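Local coordinates for protein buckwheat glutaredoxin (Polygonaceae, PDB 5GTX) that probably catalyses glutathione-dependent thiol-disulfide exchange as a plant glutaredoxin of the thioredoxin superfamily, represented here by a mutated form, at residues 38-43 / 63-68; 42-47 / 86-91. All coordinates share one frame; numbering follows the deposited sequence.

Interaction 1: 38-43 / 63-68; sequences VFSKTY and TIELDQ
The carbonyl oxygen of S40 is met by two groups of the adjacent segment: L66 N donates a hydrogen bond to it at 2.7 Å with an N-H...O angle of 161°, and E65 adds a weaker CA-H...O contact, CA to S40 O being 3.3 Å. Two further backbone bonds, I64 N to V38 O (3.1 Å) and S40 N to I64 O (2.9 Å), establish a parallel strand pair.

Side chains extend the pairing on one sheet face. The chain of E65 bends at its second torsion (-68°), bringing the carboxylate back toward S40, whose OG donates to OE1 at 2.8 Å from well above the carboxylate plane, 53° out of it. S40 OG also lies close to the methyl CG2 of T63. On the other face, F39 and I64 run side by side, with F39 CE1 3.8 Å from I64 CG1.

Beyond the strands, D67 OD1 accepts T42 N at 3.0 Å, tying the following loop to the 3-10 turn. The contact joins strands 36-40 and 62-65 of a beta-alpha-beta unit. Helix 45-57 packs against the S40 face and supplies K51, which salt-bridges E65 OE2; helices 17-33 and 72-83 pack against F39.

Interaction 2: 42-47 / 86-91; sequences TYAGYC and RTVPNV
P89 lies against the first turn of helix 45-57 through its whole ring, the CA atoms of P89 and C47 being 4.9 Å apart. Followed from its CB, the ring first meets sulfur: CB is 3.6 Å from C47 SG. CG passes to the helix backbone, 3.7 Å from Y46 O and about equally near C47 CA. CD closes the circuit, 3.5 Å from C47 SG, and also touches the beginning of the Y46 side chain, whose CB is 3.8 Å away. The ring end of Y46 leads away from this contact.

The sulfur of C47 therefore sits beside both the ring and the peptide junction, with SG 3.3 Å from P89 N. C47 holds SG anti to its own carbonyl carbon (chi1 -67°), which directs it at the V88-P89 link. V88 turns its CG2 branch to the sulfur, 3.5 Å from C47 SG, with CB close behind; CG2 also reaches the methyl of A44, CB to CG2 4.2 Å. A44, the N-cap residue of the helix, occupies the first position of the A-G-Y-C sequence, where dithiol glutaredoxins carry the nucleophilic cysteine; alanine there is consistent with the mutated form.

The peptide bond before P89 is cis, the cis-proline characteristic of the thioredoxin fold, which in relatives faces the redox motif and helps shape the glutathione site. No hydrogen bond crosses between these segments. Contacts are mostly of methyl, methylene and sulfur, with the Y46 carbonyl and the P89 nitrogen at van der Waals range. On this side the C47 sulfur thus meets mainly carbon, while its hydrogen bond is made outside the two segments.

Segment 38-43 runs directly into the turn that in relatives carries the redox motif, and T42 and Y43 belong to both segment pairs, whose centres lie about 7 Å apart. Interaction 1 fastens the outermost strand 62-65 to strand 36-40 mainly by directional polar bonds and buries 541 Å²; interaction 2 sets the start of helix 45-57 against the loop leading into strand 90-93, with 188 Å² and van der Waals contact without a hydrogen bond. V38, F39, S40 and L66 are buried in the first, C47 and P89 in the second; T42, Y43, Q68 and Y46 are exposed. S40 CB packs on C47 SG (3.4 Å), joining strand 36-40 to helix 45-57, while F39 N probably bonds to N90 O (2.9 Å), linking strands 36-40 and 90-93.

Interaction 1: 38-43 / 63-68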
ATOM      1  N   VAL A  38      -2.171  -1.167  -1.352  1.00 39.85           N
ATOM      2  CA  VAL A  38      -0.976  -1.944  -1.056  1.00 34.88           C
ATOM      3  C   VAL A  38      -0.097  -1.927  -2.293  1.00 47.82           C
ATOM      4  O   VAL A  38      -0.520  -2.380  -3.365  1.00 39.59           O
ATOM      5  CB  VAL A  38      -1.307  -3.391  -0.652  1.00 38.37           C
ATOM      6  CG1 VAL A  38      -0.039  -4.147  -0.277  1.00 44.53           C
ATOM      7  CG2 VAL A  38      -2.290  -3.417   0.503  1.00 37.27           C
ATOM      8  N   PHE A  39       1.105  -1.376  -2.153  1.00 36.92           N
ATOM      9  CA  PHE A  39       2.133  -1.423  -3.180  1.00 41.56           C
ATOM     10  C   PHE A  39       2.975  -2.650  -2.877  1.00 42.58           C
ATOM     11  O   PHE A  39       3.507  -2.779  -1.771  1.00 40.38           O
ATOM     12  CB  PHE A  39       2.976  -0.147  -3.173  1.00 35.17           C
ATOM     13  CG  PHE A  39       2.196   1.081  -3.553  1.00 29.74           C
ATOM     14  CD1 PHE A  39       1.966   1.389  -4.882  1.00 41.85           C
ATOM     15  CD2 PHE A  39       1.661   1.905  -2.582  1.00 32.75           C
ATOM     16  CE1 PHE A  39       1.228   2.500  -5.235  1.00 35.20           C
ATOM     17  CE2 PHE A  39       0.919   3.019  -2.933  1.00 38.57           C
ATOM     18  CZ  PHE A  39       0.704   3.313  -4.257  1.00 34.23           C
ATOM     19  N   SER A  40       3.048  -3.574  -3.825  1.00 38.55           N
ATOM     20  CA  SER A  40       3.579  -4.874  -3.482  1.00 46.76           C
ATOM     21  C   SER A  40       4.243  -5.501  -4.701  1.00 49.78           C
ATOM     22  O   SER A  40       4.365  -4.885  -5.765  1.00 48.02           O
ATOM     23  CB  SER A  40       2.467  -5.761  -2.907  1.00 58.04           C
ATOM     24  OG  SER A  40       1.457  -6.026  -3.860  1.00 52.35           O
ATOM     25  N   LYS A  41       4.693  -6.736  -4.517  1.00 47.35           N
ATOM     26  CA  LYS A  41       5.314  -7.538  -5.555  1.00 47.03           C
ATOM     27  C   LYS A  41       4.782  -8.955  -5.422  1.00 45.23           C
ATOM     28  O   LYS A  41       4.747  -9.504  -4.318  1.00 48.31           O
ATOM     29  CB  LYS A  41       6.840  -7.509  -5.439  1.00 49.96           C
ATOM     30  CG  LYS A  41       7.435  -6.156  -5.803  1.00 38.96           C
ATOM     31  CD  LYS A  41       8.935  -6.112  -5.591  1.00 44.60           C
ATOM     32  CE  LYS A  41       9.534  -5.012  -6.444  1.00 52.04           C
ATOM     33  NZ  LYS A  41      10.875  -4.591  -5.969  1.00 57.56           N
ATOM     34  N   THR A  42       4.368  -9.534  -6.546  1.00 49.44           N
ATOM     35  CA  THR A  42       3.683 -10.824  -6.596  1.00 45.99           C
ATOM     36  C   THR A  42       4.398 -11.933  -5.827  1.00 52.83           C
ATOM     37  O   THR A  42       3.756 -12.872  -5.347  1.00 45.59           O
ATOM     38  CB  THR A  42       3.502 -11.253  -8.054  1.00 49.89           C
ATOM     39  OG1 THR A  42       4.727 -11.033  -8.759  1.00 60.17           O
ATOM     40  CG2 THR A  42       2.389 -10.456  -8.725  1.00 50.34           C
ATOM     41  N   TYR A  43       5.720 -11.853  -5.712  1.00 45.43           N
ATOM     42  CA  TYR A  43       6.496 -12.919  -5.089  1.00 50.86           C
ATOM     43  C   TYR A  43       6.930 -12.609  -3.661  1.00 59.57           C
ATOM     44  O   TYR A  43       7.369 -13.523  -2.954  1.00 57.28           O
ATOM     45  CB  TYR A  43       7.736 -13.226  -5.933  1.00 59.36           C
ATOM     46  CG  TYR A  43       8.610 -12.018  -6.196  1.00 50.22           C
ATOM     47  CD1 TYR A  43       9.518 -11.578  -5.248  1.00 45.45           C
ATOM     48  CD2 TYR A  43       8.525 -11.319  -7.393  1.00 53.27           C
ATOM     49  CE1 TYR A  43      10.316 -10.476  -5.480  1.00 53.36           C
ATOM     50  CE2 TYR A  43       9.320 -10.215  -7.634  1.00 44.79           C
ATOM     51  CZ  TYR A  43      10.212  -9.796  -6.674  1.00 49.15           C
ATOM     52  OH  TYR A  43      11.009  -8.698  -6.913  1.00 55.54           O
ATOM     53  N   THR A  63      -4.370  -3.226  -5.324  1.00 42.48           N
ATOM     54  CA  THR A  63      -2.970  -3.631  -5.339  1.00 55.94           C
ATOM     55  C   THR A  63      -2.271  -3.109  -6.585  1.00 50.48           C
ATOM     56  O   THR A  63      -2.865  -3.020  -7.663  1.00 52.60           O
ATOM     57  CB  THR A  63      -2.811  -5.158  -5.288  1.00 46.82           C
ATOM     58  OG1 THR A  63      -3.444  -5.664  -4.120  1.00 61.31           O
ATOM     59  CG2 THR A  63      -1.360  -5.529  -5.193  1.00 56.50           C
ATOM     60  N   ILE A  64      -0.993  -2.773  -6.414  1.00 47.61           N
ATOM     61  CA  ILE A  64      -0.078  -2.435  -7.494  1.00 43.89           C
ATOM     62  C   ILE A  64       1.081  -3.403  -7.366  1.00 46.93           C
ATOM     63  O   ILE A  64       1.899  -3.273  -6.446  1.00 41.97           O
ATOM     64  CB  ILE A  64       0.421  -0.989  -7.400  1.00 51.40           C
ATOM     65  CG1 ILE A  64      -0.755  -0.077  -7.135  1.00 52.52           C
ATOM     66  CG2 ILE A  64       1.108  -0.556  -8.675  1.00 53.02           C
ATOM     67  CD1 ILE A  64      -1.830  -0.180  -8.204  1.00 56.37           C
ATOM     68  N   GLU A  65       1.153  -4.372  -8.270  1.00 40.25           N
ATOM     69  CA  GLU A  65       2.251  -5.329  -8.276  1.00 52.11           C
ATOM     70  C   GLU A  65       3.380  -4.692  -9.076  1.00 46.97           C
ATOM     71  O   GLU A  65       3.386  -4.719 -10.308  1.00 47.05           O
ATOM     72  CB  GLU A  65       1.803  -6.672  -8.840  1.00 38.80           C
ATOM     73  CG  GLU A  65       0.571  -7.261  -8.137  1.00 44.40           C
ATOM     74  CD  GLU A  65       0.829  -7.694  -6.682  1.00 50.02           C
ATOM     75  OE1 GLU A  65       1.960  -7.541  -6.172  1.00 40.86           O
ATOM     76  OE2 GLU A  65      -0.118  -8.186  -6.033  1.00 57.57           O
ATOM     77  N   LEU A  66       4.332  -4.094  -8.358  1.00 48.14           N
ATOM     78  CA  LEU A  66       5.388  -3.323  -9.001  1.00 49.65           C
ATOM     79  C   LEU A  66       6.167  -4.160  -9.999  1.00 60.60           C
ATOM     80  O   LEU A  66       6.651  -3.639 -11.008  1.00 61.57           O
ATOM     81  CB  LEU A  66       6.324  -2.746  -7.941  1.00 50.91           C
ATOM     82  CG  LEU A  66       5.653  -1.769  -6.974  1.00 51.39           C
ATOM     83  CD1 LEU A  66       6.681  -1.159  -6.041  1.00 53.66           C
ATOM     84  CD2 LEU A  66       4.926  -0.688  -7.753  1.00 50.56           C
ATOM     85  N   ASP A  67       6.303  -5.459  -9.739  1.00 49.87           N
ATOM     86  CA  ASP A  67       6.995  -6.328 -10.677  1.00 52.72           C
ATOM     87  C   ASP A  67       6.206  -6.560 -11.961  1.00 52.54           C
ATOM     88  O   ASP A  67       6.788  -7.025 -12.944  1.00 59.60           O
ATOM     89  CB  ASP A  67       7.311  -7.670 -10.014  1.00 53.42           C
ATOM     90  CG  ASP A  67       6.071  -8.357  -9.472  1.00 59.57           C
ATOM     91  OD1 ASP A  67       5.326  -7.726  -8.698  1.00 54.31           O
ATOM     92  OD2 ASP A  67       5.830  -9.521  -9.845  1.00 55.62           O
ATOM     93  N   GLN A  68       4.912  -6.233 -11.988  1.00 48.59           N
ATOM     94  CA  GLN A  68       4.074  -6.415 -13.171  1.00 59.64           C
ATOM     95  C   GLN A  68       3.785  -5.108 -13.904  1.00 57.23           C
ATOM     96  O   GLN A  68       3.011  -5.105 -14.869  1.00 56.27           O
ATOM     97  CB  GLN A  68       2.751  -7.094 -12.800  1.00 58.20           C
ATOM     98  CG  GLN A  68       2.893  -8.392 -12.017  1.00 63.73           C
ATOM     99  CD  GLN A  68       3.771  -9.403 -12.721  1.00 65.15           C
ATOM    100  OE1 GLN A  68       3.411  -9.933 -13.774  1.00 67.84           O
ATOM    101  NE2 GLN A  68       4.933  -9.681 -12.140  1.00 58.91           N
TER

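Interaction 2: 42-47 / 86-91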
ATOM      1  N   THR A  42       4.368  -9.534  -6.546  1.00 49.44           N
ATOM      2  CA  THR A  42       3.683 -10.824  -6.596  1.00 45.99           C
ATOM      3  C   THR A  42       4.398 -11.933  -5.827  1.00 52.83           C
ATOM      4  O   THR A  42       3.756 -12.872  -5.347  1.00 45.59           O
ATOM      5  CB  THR A  42       3.502 -11.253  -8.054  1.00 49.89           C
ATOM      6  OG1 THR A  42       4.727 -11.033  -8.759  1.00 60.17           O
ATOM      7  CG2 THR A  42       2.389 -10.456  -8.725  1.00 50.34           C
ATOM      8  N   TYR A  43       5.720 -11.853  -5.712  1.00 45.43           N
ATOM      9  CA  TYR A  43       6.496 -12.919  -5.089  1.00 50.86           C
ATOM     10  C   TYR A  43       6.930 -12.609  -3.661  1.00 59.57           C
ATOM     11  O   TYR A  43       7.369 -13.523  -2.954  1.00 57.28           O
ATOM     12  CB  TYR A  43       7.736 -13.226  -5.933  1.00 59.36           C
ATOM     13  CG  TYR A  43       8.610 -12.018  -6.196  1.00 50.22           C
ATOM     14  CD1 TYR A  43       9.518 -11.578  -5.248  1.00 45.45           C
ATOM     15  CD2 TYR A  43       8.525 -11.319  -7.393  1.00 53.27           C
ATOM     16  CE1 TYR A  43      10.316 -10.476  -5.480  1.00 53.36           C
ATOM     17  CE2 TYR A  43       9.320 -10.215  -7.634  1.00 44.79           C
ATOM     18  CZ  TYR A  43      10.212  -9.796  -6.674  1.00 49.15           C
ATOM     19  OH  TYR A  43      11.009  -8.698  -6.913  1.00 55.54           O
ATOM     20  N   ALA A  44       6.838 -11.355  -3.223  1.00 47.50           N
ATOM     21  CA  ALA A  44       7.286 -11.002  -1.882  1.00 46.65           C
ATOM     22  C   ALA A  44       6.367 -11.631  -0.837  1.00 54.18           C
ATOM     23  O   ALA A  44       5.141 -11.592  -0.972  1.00 56.43           O
ATOM     24  CB  ALA A  44       7.329  -9.484  -1.717  1.00 45.85           C
ATOM     25  N   GLY A  45       6.963 -12.194   0.219  1.00 47.01           N
ATOM     26  CA  GLY A  45       6.181 -12.958   1.177  1.00 35.93           C
ATOM     27  C   GLY A  45       5.408 -12.090   2.149  1.00 43.04           C
ATOM     28  O   GLY A  45       4.271 -12.408   2.500  1.00 43.38           O
ATOM     29  N   TYR A  46       6.020 -10.997   2.614  1.00 41.01           N
ATOM     30  CA  TYR A  46       5.308 -10.055   3.468  1.00 48.57           C
ATOM     31  C   TYR A  46       4.162  -9.392   2.721  1.00 39.87           C
ATOM     32  O   TYR A  46       3.146  -9.044   3.329  1.00 49.58           O
ATOM     33  CB  TYR A  46       6.273  -9.005   4.010  1.00 39.86           C
ATOM     34  CG  TYR A  46       7.160  -9.525   5.108  1.00 52.80           C
ATOM     35  CD1 TYR A  46       6.622 -10.152   6.220  1.00 53.62           C
ATOM     36  CD2 TYR A  46       8.537  -9.405   5.028  1.00 63.88           C
ATOM     37  CE1 TYR A  46       7.433 -10.637   7.229  1.00 57.10           C
ATOM     38  CE2 TYR A  46       9.354  -9.887   6.028  1.00 70.48           C
ATOM     39  CZ  TYR A  46       8.799 -10.502   7.125  1.00 67.85           C
ATOM     40  OH  TYR A  46       9.618 -10.982   8.121  1.00 76.11           O
ATOM     41  N   CYS A  47       4.306  -9.218   1.407  1.00 40.87           N
ATOM     42  CA  CYS A  47       3.213  -8.679   0.607  1.00 51.82           C
ATOM     43  C   CYS A  47       2.052  -9.654   0.570  1.00 41.89           C
ATOM     44  O   CYS A  47       0.896  -9.261   0.744  1.00 45.20           O
ATOM     45  CB  CYS A  47       3.692  -8.382  -0.813  1.00 46.67           C
ATOM     46  SG  CYS A  47       4.888  -7.055  -0.941  1.00 50.84           S
ATOM     47  N   ARG A  86      11.470   2.034   1.749  1.00 58.02           N
ATOM     48  CA  ARG A  86      12.035   1.466   0.528  1.00 49.67           C
ATOM     49  C   ARG A  86      11.494   0.091   0.196  1.00 56.35           C
ATOM     50  O   ARG A  86      11.773  -0.424  -0.894  1.00 51.67           O
ATOM     51  CB  ARG A  86      13.552   1.351   0.652  1.00 56.72           C
ATOM     52  CG  ARG A  86      14.174   2.412   1.523  1.00 57.98           C
ATOM     53  CD  ARG A  86      15.665   2.262   1.572  1.00 61.13           C
ATOM     54  NE  ARG A  86      16.277   3.563   1.741  1.00 74.23           N
ATOM     55  CZ  ARG A  86      17.039   4.130   0.817  1.00 79.93           C
ATOM     56  NH1 ARG A  86      17.294   3.483  -0.324  1.00 75.98           N
ATOM     57  NH2 ARG A  86      17.555   5.333   1.037  1.00 76.94           N
ATOM     58  N   THR A  87      10.795  -0.548   1.122  1.00 56.59           N
ATOM     59  CA  THR A  87      10.397  -1.931   0.951  1.00 49.34           C
ATOM     60  C   THR A  87       8.920  -2.048   0.616  1.00 48.23           C
ATOM     61  O   THR A  87       8.126  -1.116   0.758  1.00 49.56           O
ATOM     62  CB  THR A  87      10.698  -2.755   2.205  1.00 56.62           C
ATOM     63  OG1 THR A  87      10.399  -1.987   3.373  1.00 55.87           O
ATOM     64  CG2 THR A  87      12.155  -3.191   2.228  1.00 60.17           C
ATOM     65  N   VAL A  88       8.568  -3.237   0.161  1.00 50.51           N
ATOM     66  CA  VAL A  88       7.196  -3.631  -0.057  1.00 47.27           C
ATOM     67  C   VAL A  88       6.888  -4.693   0.998  1.00 45.81           C
ATOM     68  O   VAL A  88       7.794  -5.370   1.472  1.00 43.70           O
ATOM     69  CB  VAL A  88       7.003  -4.123  -1.497  1.00 51.13           C
ATOM     70  CG1 VAL A  88       7.367  -3.008  -2.459  1.00 53.48           C
ATOM     71  CG2 VAL A  88       7.853  -5.350  -1.748  1.00 50.30           C
ATOM     72  N   PRO A  89       5.623  -4.804   1.420  1.00 44.46           N
ATOM     73  CA  PRO A  89       4.558  -3.931   0.926  1.00 51.43           C
ATOM     74  C   PRO A  89       4.546  -2.556   1.586  1.00 45.88           C
ATOM     75  O   PRO A  89       5.097  -2.366   2.677  1.00 37.01           O
ATOM     76  CB  PRO A  89       3.282  -4.707   1.272  1.00 43.38           C
ATOM     77  CG  PRO A  89       3.649  -5.502   2.457  1.00 53.41           C
ATOM     78  CD  PRO A  89       5.107  -5.834   2.344  1.00 48.63           C
ATOM     79  N   ASN A  90       3.938  -1.599   0.903  1.00 42.16           N
ATOM     80  CA  ASN A  90       3.761  -0.245   1.410  1.00 42.68           C
ATOM     81  C   ASN A  90       2.259  -0.010   1.456  1.00 33.39           C
ATOM     82  O   ASN A  90       1.601  -0.004   0.410  1.00 34.78           O
ATOM     83  CB  ASN A  90       4.466   0.778   0.516  1.00 39.44           C
ATOM     84  CG  ASN A  90       4.739   2.079   1.231  1.00 46.06           C
ATOM     85  OD1 ASN A  90       4.058   2.420   2.198  1.00 47.93           O
ATOM     86  ND2 ASN A  90       5.743   2.811   0.766  1.00 41.29           N
ATOM     87  N   VAL A  91       1.711   0.134   2.661  1.00 34.60           N
ATOM     88  CA  VAL A  91       0.269   0.119   2.879  1.00 42.70           C
ATOM     89  C   VAL A  91      -0.212   1.511   3.256  1.00 37.26           C
ATOM     90  O   VAL A  91       0.322   2.134   4.180  1.00 33.68           O
ATOM     91  CB  VAL A  91      -0.126  -0.902   3.960  1.00 45.81           C
ATOM     92  CG1 VAL A  91      -1.622  -0.859   4.205  1.00 35.11           C
ATOM     93  CG2 VAL A  91       0.294  -2.320   3.544  1.00 32.91           C
TER